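PDB 1WEK: hypothetical protein TT1465, which is of unknown function but belongs to the SLOG clan of Rossmann-like alpha/beta proteins, with helices packed around a parallel sheet. Local coordinates for residues 8-11 with 12-15; 122-125 with 126-130. All coordinates share one frame; numbering follows the deposited sequence.

In the fold
Contact 1 (8-15) closes the short N-terminal helix 6-13, with its centre about 33 Å from the centre of the chain; contact 2 (122-130) makes up most of helix 121-130, about 9 Å from that centre. Within one chain they do not touch: their centres are about 26 Å apart and their nearest atoms about 10 Å. The link between them runs across the assembly of six subunits. R130, at the end of contact 2, reaches the backbone oxygens of E13 and, more weakly, D14 of a second subunit, and E13 and D14 of contact 1 receive R130 of a second subunit in the same way. Helix 17-34 follows contact 1 in the chain and packs on contact 2.

Contact 1. Residues 8-11 with 12-15; sequences DQLH and HEDS
Q9 and E13, one turn apart on helix 6-13, lay their side chains side by side, pointing the same way. The touch is made low on Q9, whose CG comes 4.1 Å from E13 OE1, while its amide runs on with a plane 38° from that of the carboxylate. E13 sets its CG anti to the carbonyl carbon (chi1 -61°), which lays E13 CG 3.1 Å from the carbonyl oxygen Q9 O, and the straight chain carries the carboxylate back along the helix, between Q9 and L10. The other oxygen of the group, E13 OE2, meets methyl CD2 of L10 at 3.8 Å, so the carboxylate has one oxygen beside each of the two chains. Beneath them the backbone bonds H12 N to D8 O and E13 N to Q9 O continue the helix. D14 then breaks it, with positive phi; its N makes two weak bonds, to L10 O and H11 O, and a water bridges on to the next residue, donating to L10 O at 2.6 Å and accepting from S15 N at 2.5 Å. This C-terminal end of the helix is also a subunit junction, where R130 of a second subunit donates to the backbone oxygen of E13 and, more weakly, to that of D14. H11 CG is anti to N (chi1 -178°), beside its own carbonyl carbon, which brings the ring edge next to H12 N, 3.5 Å from H11 ND1. On the neighbouring subunits, E30 of the second packs on E13, and D14 of a third packs on L10.

Contact 2. Residues 122-125 with 126-130; sequences FVRK and VLFVR
R124 and F128 run side by side, one turn apart on helix 121-130, and point the same way. The arginine touches with its aliphatic part: R124 CG is 3.8 Å from F128 CE1. A bend at chi3 (124°) then carries the guanidinium past the rim of the ring, with R124 NE 4.1 Å from F128 CE1. That ring carbon lies over one face of the guanidinium, but the two planes stand 77° apart, far from a parallel stack. The charged end goes on to a backbone oxygen of the sheet, R124 NH1 donating to L98 O, while F43 meets the F128 ring. At the backbone, F128 N makes only weak bonds, to R124 O and K125 O. The helix lies against the parallel sheet of this alpha/beta fold: V123, R124 and L127 touch L118 of strand 114-118, and F25 of helix 17-34 packs on V123 and V126. V123 and L127 form a second parallel pair, methyl to methyl, V123 CG1 to L127 CD1 at 4.2 Å. Their backbones are joined by the straighter bond from L127 N to V123 O, 3.1 Å long with an N-H...O angle of 163°. V126 sets its CG2 3.4 Å from F122 O, the oxygen that also accepts from V126 N. Bent at chi2 and chi4, K125 brings NZ to D146 and to E150 of a second subunit, two salt bridges that would probably keep this buried amine charged. Further along, V126 O receives two donors, V129 N and R130 N.

Contact 1. Residues 8-11 with 12-15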
ATOM      1  N   ASP A   8      13.497  15.865  -2.278  1.00 52.29           N
ATOM      2  CA  ASP A   8      14.500  15.558  -3.295  1.00 52.94           C
ATOM      3  C   ASP A   8      14.884  14.082  -3.184  1.00 51.32           C
ATOM      4  O   ASP A   8      14.976  13.361  -4.185  1.00 49.24           O
ATOM      5  CB  ASP A   8      15.734  16.438  -3.075  1.00 58.01           C
ATOM      6  CG  ASP A   8      16.189  16.452  -1.616  1.00 65.62           C
ATOM      7  OD1 ASP A   8      16.747  15.432  -1.140  1.00 67.03           O
ATOM      8  OD2 ASP A   8      15.975  17.486  -0.939  1.00 68.74           O
ATOM      9  N   GLN A   9      15.103  13.649  -1.946  1.00 48.68           N
ATOM     10  CA  GLN A   9      15.467  12.272  -1.627  1.00 46.04           C
ATOM     11  C   GLN A   9      14.380  11.314  -2.144  1.00 42.66           C
ATOM     12  O   GLN A   9      14.672  10.356  -2.865  1.00 40.57           O
ATOM     13  CB  GLN A   9      15.615  12.161  -0.112  1.00 47.77           C
ATOM     14  CG  GLN A   9      16.388  10.980   0.402  1.00 49.45           C
ATOM     15  CD  GLN A   9      16.711  11.157   1.873  1.00 53.55           C
ATOM     16  OE1 GLN A   9      17.334  12.149   2.265  1.00 53.62           O
ATOM     17  NE2 GLN A   9      16.277  10.207   2.700  1.00 53.98           N
ATOM     18  N   LEU A  10      13.129  11.578  -1.776  1.00 39.52           N
ATOM     19  CA  LEU A  10      12.025  10.744  -2.231  1.00 40.15           C
ATOM     20  C   LEU A  10      11.968  10.753  -3.754  1.00 40.55           C
ATOM     21  O   LEU A  10      11.608   9.752  -4.377  1.00 40.57           O
ATOM     22  CB  LEU A  10      10.694  11.243  -1.661  1.00 35.73           C
ATOM     23  CG  LEU A  10      10.420  10.914  -0.190  1.00 38.59           C
ATOM     24  CD1 LEU A  10       9.025  11.395   0.189  1.00 38.48           C
ATOM     25  CD2 LEU A  10      10.535   9.409   0.038  1.00 36.81           C
ATOM     26  N   HIS A  11      12.337  11.886  -4.346  1.00 40.86           N
ATOM     27  CA  HIS A  11      12.329  12.027  -5.794  1.00 41.28           C
ATOM     28  C   HIS A  11      13.356  11.111  -6.452  1.00 40.76           C
ATOM     29  O   HIS A  11      13.048  10.427  -7.428  1.00 41.01           O
ATOM     30  CB  HIS A  11      12.600  13.482  -6.189  1.00 44.52           C
ATOM     31  CG  HIS A  11      12.564  13.719  -7.667  1.00 48.60           C
ATOM     32  ND1 HIS A  11      13.537  13.244  -8.521  1.00 51.22           N
ATOM     33  CD2 HIS A  11      11.641  14.327  -8.448  1.00 50.63           C
ATOM     34  CE1 HIS A  11      13.213  13.546  -9.765  1.00 51.77           C
ATOM     35  NE2 HIS A  11      12.066  14.202  -9.749  1.00 51.61           N
ATOM     36  N   HIS A  12      14.574  11.093  -5.917  1.00 40.19           N
ATOM     37  CA  HIS A  12      15.631  10.251  -6.468  1.00 38.88           C
ATOM     38  C   HIS A  12      15.272   8.772  -6.297  1.00 35.15           C
ATOM     39  O   HIS A  12      15.658   7.932  -7.108  1.00 33.72           O
ATOM     40  CB  HIS A  12      16.964  10.567  -5.783  1.00 44.03           C
ATOM     41  CG  HIS A  12      18.164  10.245  -6.622  1.00 51.19           C
ATOM     42  ND1 HIS A  12      18.672   8.968  -6.741  1.00 51.92           N
ATOM     43  CD2 HIS A  12      18.924  11.028  -7.424  1.00 50.78           C
ATOM     44  CE1 HIS A  12      19.693   8.978  -7.581  1.00 50.37           C
ATOM     45  NE2 HIS A  12      19.866  10.215  -8.010  1.00 53.00           N
ATOM     46  N   GLU A  13      14.526   8.454  -5.242  1.00 31.17           N
ATOM     47  CA  GLU A  13      14.115   7.072  -5.013  1.00 28.46           C
ATOM     48  C   GLU A  13      13.115   6.672  -6.102  1.00 25.82           C
ATOM     49  O   GLU A  13      13.008   5.495  -6.454  1.00 24.14           O
ATOM     50  CB  GLU A  13      13.502   6.922  -3.622  1.00 27.68           C
ATOM     51  CG  GLU A  13      14.486   7.278  -2.517  1.00 32.94           C
ATOM     52  CD  GLU A  13      13.948   7.005  -1.127  1.00 32.96           C
ATOM     53  OE1 GLU A  13      14.677   7.267  -0.146  1.00 34.75           O
ATOM     54  OE2 GLU A  13      12.802   6.528  -1.012  1.00 36.23           O
ATOM     55  N   ASP A  14      12.391   7.660  -6.629  1.00 21.99           N
ATOM     56  CA  ASP A  14      11.443   7.439  -7.726  1.00 23.91           C
ATOM     57  C   ASP A  14      10.567   6.222  -7.472  1.00 20.44           C
ATOM     58  O   ASP A  14      10.502   5.327  -8.303  1.00 19.14           O
ATOM     59  CB  ASP A  14      12.248   7.248  -9.015  1.00 30.04           C
ATOM     60  CG  ASP A  14      11.426   7.465 -10.267  1.00 36.33           C
ATOM     61  OD1 ASP A  14      10.523   8.325 -10.241  1.00 38.96           O
ATOM     62  OD2 ASP A  14      11.704   6.790 -11.287  1.00 40.64           O
ATOM     63  N   SER A  15       9.897   6.192  -6.325  1.00 19.64           N
ATOM     64  CA  SER A  15       9.065   5.047  -5.961  1.00 20.76           C
ATOM     65  C   SER A  15       7.649   5.026  -6.492  1.00 21.08           C
ATOM     66  O   SER A  15       6.977   3.993  -6.411  1.00 21.47           O
ATOM     67  CB  SER A  15       9.015   4.895  -4.445  1.00 25.02           C
ATOM     68  OG  SER A  15      10.285   4.534  -3.933  1.00 30.47           O
TER
HETATM   69  O   HOH W   1       9.701   7.924  -4.481  1.00 33.49           O

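Contact 2. Residues 122-125 with 126-130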
ATOM      1  N   PHE A 122      10.546  -7.508 -16.297  1.00 16.46           N
ATOM      2  CA  PHE A 122      10.576  -8.325 -15.091  1.00 17.04           C
ATOM      3  C   PHE A 122       9.188  -8.818 -14.643  1.00 15.17           C
ATOM      4  O   PHE A 122       9.045  -9.977 -14.264  1.00 15.99           O
ATOM      5  CB  PHE A 122      11.335  -7.614 -13.947  1.00 17.09           C
ATOM      6  CG  PHE A 122      10.652  -6.390 -13.386  1.00 19.88           C
ATOM      7  CD1 PHE A 122       9.663  -6.508 -12.416  1.00 24.93           C
ATOM      8  CD2 PHE A 122      11.055  -5.114 -13.771  1.00 19.57           C
ATOM      9  CE1 PHE A 122       9.089  -5.371 -11.831  1.00 22.43           C
ATOM     10  CE2 PHE A 122      10.492  -3.978 -13.197  1.00 20.69           C
ATOM     11  CZ  PHE A 122       9.508  -4.103 -12.222  1.00 19.75           C
ATOM     12  N   VAL A 123       8.163  -7.975 -14.701  1.00 15.33           N
ATOM     13  CA  VAL A 123       6.825  -8.447 -14.316  1.00 18.38           C
ATOM     14  C   VAL A 123       6.416  -9.592 -15.253  1.00 15.35           C
ATOM     15  O   VAL A 123       5.963 -10.643 -14.820  1.00 19.76           O
ATOM     16  CB  VAL A 123       5.761  -7.336 -14.420  1.00 16.67           C
ATOM     17  CG1 VAL A 123       4.377  -7.920 -14.110  1.00  8.67           C
ATOM     18  CG2 VAL A 123       6.094  -6.205 -13.443  1.00 13.47           C
ATOM     19  N   ARG A 124       6.603  -9.378 -16.546  1.00 17.17           N
ATOM     20  CA  ARG A 124       6.271 -10.378 -17.551  1.00 18.75           C
ATOM     21  C   ARG A 124       7.012 -11.706 -17.313  1.00 19.71           C
ATOM     22  O   ARG A 124       6.416 -12.785 -17.435  1.00 15.26           O
ATOM     23  CB  ARG A 124       6.595  -9.804 -18.927  1.00 20.07           C
ATOM     24  CG  ARG A 124       6.603 -10.799 -20.041  1.00 21.74           C
ATOM     25  CD  ARG A 124       6.540 -10.087 -21.364  1.00 21.80           C
ATOM     26  NE  ARG A 124       7.646 -10.443 -22.233  1.00 22.54           N
ATOM     27  CZ  ARG A 124       7.578 -10.432 -23.557  1.00 22.23           C
ATOM     28  NH1 ARG A 124       6.451 -10.093 -24.162  1.00 20.88           N
ATOM     29  NH2 ARG A 124       8.646 -10.731 -24.275  1.00 22.59           N
ATOM     30  N   LYS A 125       8.297 -11.625 -16.956  1.00 14.85           N
ATOM     31  CA  LYS A 125       9.111 -12.814 -16.694  1.00 12.82           C
ATOM     32  C   LYS A 125       8.589 -13.588 -15.489  1.00 14.19           C
ATOM     33  O   LYS A 125       8.696 -14.811 -15.450  1.00 17.42           O
ATOM     34  CB  LYS A 125      10.567 -12.440 -16.399  1.00 15.54           C
ATOM     35  CG  LYS A 125      11.313 -11.698 -17.497  1.00 18.14           C
ATOM     36  CD  LYS A 125      12.150 -12.648 -18.340  1.00 23.36           C
ATOM     37  CE  LYS A 125      13.336 -11.918 -18.952  1.00 24.82           C
ATOM     38  NZ  LYS A 125      14.170 -11.284 -17.886  1.00 22.75           N
ATOM     39  N   VAL A 126       8.057 -12.874 -14.496  1.00 15.06           N
ATOM     40  CA  VAL A 126       7.528 -13.504 -13.305  1.00 13.35           C
ATOM     41  C   VAL A 126       6.254 -14.267 -13.674  1.00 20.26           C
ATOM     42  O   VAL A 126       6.072 -15.417 -13.266  1.00 21.98           O
ATOM     43  CB  VAL A 126       7.201 -12.457 -12.195  1.00 19.12           C
ATOM     44  CG1 VAL A 126       6.296 -13.084 -11.132  1.00 16.87           C
ATOM     45  CG2 VAL A 126       8.489 -11.954 -11.526  1.00 13.23           C
ATOM     46  N   LEU A 127       5.379 -13.633 -14.449  1.00 15.38           N
ATOM     47  CA  LEU A 127       4.138 -14.278 -14.850  1.00 16.63           C
ATOM     48  C   LEU A 127       4.399 -15.493 -15.724  1.00 17.29           C
ATOM     49  O   LEU A 127       3.588 -16.403 -15.782  1.00 17.02           O
ATOM     50  CB  LEU A 127       3.237 -13.280 -15.588  1.00 14.55           C
ATOM     51  CG  LEU A 127       2.826 -12.104 -14.703  1.00 16.24           C
ATOM     52  CD1 LEU A 127       2.040 -11.080 -15.513  1.00 16.86           C
ATOM     53  CD2 LEU A 127       1.998 -12.633 -13.530  1.00 12.98           C
ATOM     54  N   PHE A 128       5.537 -15.500 -16.405  1.00 17.57           N
ATOM     55  CA  PHE A 128       5.896 -16.615 -17.268  1.00 17.77           C
ATOM     56  C   PHE A 128       6.234 -17.894 -16.491  1.00 16.57           C
ATOM     57  O   PHE A 128       6.076 -19.002 -17.008  1.00 15.72           O
ATOM     58  CB  PHE A 128       7.084 -16.221 -18.153  1.00 17.80           C
ATOM     59  CG  PHE A 128       6.705 -15.865 -19.560  1.00 18.69           C
ATOM     60  CD1 PHE A 128       7.152 -14.676 -20.139  1.00 20.53           C
ATOM     61  CD2 PHE A 128       5.925 -16.730 -20.321  1.00 16.82           C
ATOM     62  CE1 PHE A 128       6.832 -14.353 -21.460  1.00 18.38           C
ATOM     63  CE2 PHE A 128       5.595 -16.421 -21.647  1.00 20.74           C
ATOM     64  CZ  PHE A 128       6.054 -15.226 -22.216  1.00 20.49           C
ATOM     65  N   VAL A 129       6.700 -17.753 -15.255  1.00 17.43           N
ATOM     66  CA  VAL A 129       7.063 -18.935 -14.467  1.00 20.11           C
ATOM     67  C   VAL A 129       6.096 -19.257 -13.329  1.00 19.93           C
ATOM     68  O   VAL A 129       5.817 -20.427 -13.055  1.00 17.49           O
ATOM     69  CB  VAL A 129       8.488 -18.801 -13.859  1.00 20.04           C
ATOM     70  CG1 VAL A 129       9.495 -18.470 -14.945  1.00 17.64           C
ATOM     71  CG2 VAL A 129       8.502 -17.726 -12.813  1.00 22.81           C
ATOM     72  N   ARG A 130       5.580 -18.220 -12.678  1.00 19.62           N
ATOM     73  CA  ARG A 130       4.684 -18.401 -11.548  1.00 23.51           C
ATOM     74  C   ARG A 130       3.648 -19.496 -11.746  1.00 24.27           C
ATOM     75  O   ARG A 130       3.379 -20.266 -10.830  1.00 26.40           O
ATOM     76  CB  ARG A 130       3.971 -17.088 -11.222  1.00 28.14           C
ATOM     77  CG  ARG A 130       3.477 -16.990  -9.773  1.00 34.30           C
ATOM     78  CD  ARG A 130       3.154 -15.534  -9.432  1.00 38.70           C
ATOM     79  NE  ARG A 130       3.266 -15.222  -8.004  1.00 38.97           N
ATOM     80  CZ  ARG A 130       2.243 -15.160  -7.154  1.00 39.36           C
ATOM     81  NH1 ARG A 130       1.001 -15.390  -7.570  1.00 35.08           N
ATOM     82  NH2 ARG A 130       2.463 -14.847  -5.884  1.00 36.24           N
TER